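Long-range contact in insecticyanin-A (Manduca sexta, PDB 1Z24), which binds the gamma isomer of biliverdin IX as a blue pigment that, mixed with carotenes, gives hornworms their green camouflage: residues A[21-26]-A[46-51]. Numbering follows the deposited sequence.
Sequences SAFAGA and AEYKYD
Ser-21 meets Tyr-50 at the edge of its ring, with Ser-21 CB lying in the ring plane beside Tyr-50 CD2, while Ser-21 OG is hydrogen-bonded to OD2 of Asp-19. With CG of Tyr-50 anti to the backbone N (chi1 -172°), the side chain sets out beside the carbonyl carbon, and the ring's CD2 edge meets Ser-21. Phe-23 and Tyr-48 run side by side and point the same way, their nearly parallel rings (planes at 18°) touching rim to rim through Phe-23 CE2 and Tyr-48 CE2, 3.6 Å apart. The phenol oxygen of Tyr-48 reaches on to a hydrogen bond with Tyr-88. At Ala-24 the chain leaves the helix, and Ala-24 CB packs on Tyr-50 CB at 4.0 Å. Replacing Tyr-50 by an alanine would probably leave Ser-21 CB without its aromatic neighbour and open a gap beside the helix, although the contact with Ala-24 CB would remain. Gly-25 and Tyr-48 then form an antiparallel hydrogen-bonded pair: Gly-25 N donates to Tyr-48 O (2.8 Å), and Tyr-48 N to Gly-25 O (2.9 Å). Gly-25 O also receives a CA-H...O contact from Glu-47 CA at 3.3 Å. Ala-26 faces Glu-47 as a non-hydrogen-bonded pair, Ala-26 CB against Glu-47 CG. Nearby Ala-46 touches the biliverdin. Here the chain passes from helix 20-23 into strand 25-32, the first strand of the lipocalin barrel, which pairs with strands 127-136 and 44-50, the latter lying between it and strand 55-63.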
loop_
_atom_site.group_PDB
_atom_site.type_symbol
_atom_site.label_atom_id
_atom_site.label_comp_id
_atom_site.label_asym_id
_atom_site.label_seq_id
_atom_site.Cartn_x
_atom_site.Cartn_y
_atom_site.Cartn_z
ATOM N N SER A 21 -2.778 -15.872 -25.695
ATOM C CA SER A 21 -2.639 -17.161 -26.289
ATOM C C SER A 21 -1.505 -17.909 -25.685
ATOM O O SER A 21 -1.514 -19.132 -25.624
ATOM C CB SER A 21 -2.523 -17.150 -27.793
ATOM O OG SER A 21 -1.169 -17.024 -28.133
ATOM N N ALA A 22 -0.507 -17.166 -25.250
ATOM C CA ALA A 22 0.623 -17.828 -24.662
ATOM C C ALA A 22 0.223 -18.286 -23.267
ATOM O O ALA A 22 0.699 -19.274 -22.717
ATOM C CB ALA A 22 1.740 -16.792 -24.588
ATOM N N PHE A 23 -0.697 -17.561 -22.673
ATOM C CA PHE A 23 -1.105 -17.921 -21.342
ATOM C C PHE A 23 -2.013 -19.112 -21.239
ATOM O O PHE A 23 -2.090 -19.761 -20.210
ATOM C CB PHE A 23 -1.750 -16.671 -20.762
ATOM C CG PHE A 23 -1.997 -16.698 -19.278
ATOM C CD1 PHE A 23 -0.924 -16.550 -18.396
ATOM C CD2 PHE A 23 -3.292 -16.826 -18.766
ATOM C CE1 PHE A 23 -1.119 -16.553 -17.009
ATOM C CE2 PHE A 23 -3.508 -16.848 -17.382
ATOM C CZ PHE A 23 -2.421 -16.694 -16.507
ATOM N N ALA A 24 -2.713 -19.360 -22.308
ATOM C CA ALA A 24 -3.619 -20.466 -22.356
ATOM C C ALA A 24 -2.960 -21.790 -21.936
ATOM O O ALA A 24 -1.765 -22.045 -22.109
ATOM C CB ALA A 24 -4.331 -20.488 -23.730
ATOM N N GLY A 25 -3.749 -22.660 -21.331
ATOM C CA GLY A 25 -3.251 -23.940 -20.870
ATOM C C GLY A 25 -3.846 -24.371 -19.538
ATOM O O GLY A 25 -4.780 -23.797 -19.029
ATOM N N ALA A 26 -3.295 -25.413 -18.961
ATOM C CA ALA A 26 -3.764 -25.936 -17.692
ATOM C C ALA A 26 -2.851 -25.499 -16.551
ATOM O O ALA A 26 -1.666 -25.864 -16.415
ATOM C CB ALA A 26 -3.783 -27.442 -17.829
ATOM N N ALA A 46 -6.826 -24.859 -13.065
ATOM C CA ALA A 46 -7.626 -23.960 -13.879
ATOM C C ALA A 46 -7.148 -24.132 -15.303
ATOM O O ALA A 46 -5.948 -23.966 -15.568
ATOM C CB ALA A 46 -7.436 -22.498 -13.452
ATOM N N GLU A 47 -8.047 -24.469 -16.234
ATOM C CA GLU A 47 -7.638 -24.642 -17.619
ATOM C C GLU A 47 -8.305 -23.630 -18.503
ATOM O O GLU A 47 -9.532 -23.561 -18.540
ATOM C CB GLU A 47 -8.084 -25.977 -18.128
ATOM C CG GLU A 47 -7.569 -26.314 -19.554
ATOM C CD GLU A 47 -8.200 -27.611 -20.096
ATOM O OE1 GLU A 47 -8.729 -27.695 -21.194
ATOM O OE2 GLU A 47 -8.151 -28.627 -19.249
ATOM N N TYR A 48 -7.467 -22.849 -19.210
ATOM C CA TYR A 48 -7.903 -21.804 -20.089
ATOM C C TYR A 48 -7.592 -22.240 -21.484
ATOM O O TYR A 48 -6.480 -22.659 -21.728
ATOM C CB TYR A 48 -7.095 -20.487 -19.820
ATOM C CG TYR A 48 -7.163 -20.011 -18.341
ATOM C CD1 TYR A 48 -8.355 -20.119 -17.618
ATOM C CD2 TYR A 48 -6.045 -19.535 -17.648
ATOM C CE1 TYR A 48 -8.455 -19.715 -16.288
ATOM C CE2 TYR A 48 -6.122 -19.106 -16.319
ATOM C CZ TYR A 48 -7.341 -19.188 -15.636
ATOM O OH TYR A 48 -7.500 -18.755 -14.333
ATOM N N LYS A 49 -8.595 -22.152 -22.350
ATOM C CA LYS A 49 -8.540 -22.505 -23.769
ATOM C C LYS A 49 -8.771 -21.240 -24.600
ATOM O O LYS A 49 -9.638 -20.429 -24.284
ATOM C CB LYS A 49 -9.677 -23.407 -23.997
ATOM C CG LYS A 49 -9.364 -24.737 -24.563
ATOM C CD LYS A 49 -10.440 -25.115 -25.589
ATOM C CE LYS A 49 -10.288 -26.539 -26.197
ATOM N NZ LYS A 49 -10.994 -27.686 -25.531
ATOM N N TYR A 50 -7.998 -21.024 -25.661
ATOM C CA TYR A 50 -8.150 -19.832 -26.499
ATOM C C TYR A 50 -8.345 -20.191 -27.985
ATOM O O TYR A 50 -7.711 -21.102 -28.514
ATOM C CB TYR A 50 -6.889 -18.911 -26.348
ATOM C CG TYR A 50 -6.970 -17.527 -27.003
ATOM C CD1 TYR A 50 -8.195 -16.858 -27.109
ATOM C CD2 TYR A 50 -5.852 -16.914 -27.571
ATOM C CE1 TYR A 50 -8.322 -15.609 -27.722
ATOM C CE2 TYR A 50 -5.954 -15.661 -28.185
ATOM C CZ TYR A 50 -7.188 -15.005 -28.255
ATOM O OH TYR A 50 -7.368 -13.769 -28.827
ATOM N N ASP A 51 -9.227 -19.460 -28.646
ATOM C CA ASP A 51 -9.503 -19.673 -30.047
ATOM C C ASP A 51 -8.756 -18.654 -30.885
ATOM O O ASP A 51 -8.242 -18.989 -31.932
ATOM C CB ASP A 51 -10.973 -19.325 -30.340
ATOM C CG ASP A 51 -11.670 -20.617 -30.395
ATOM O OD1 ASP A 51 -11.051 -21.657 -30.182
ATOM O OD2 ASP A 51 -12.962 -20.506 -30.671
#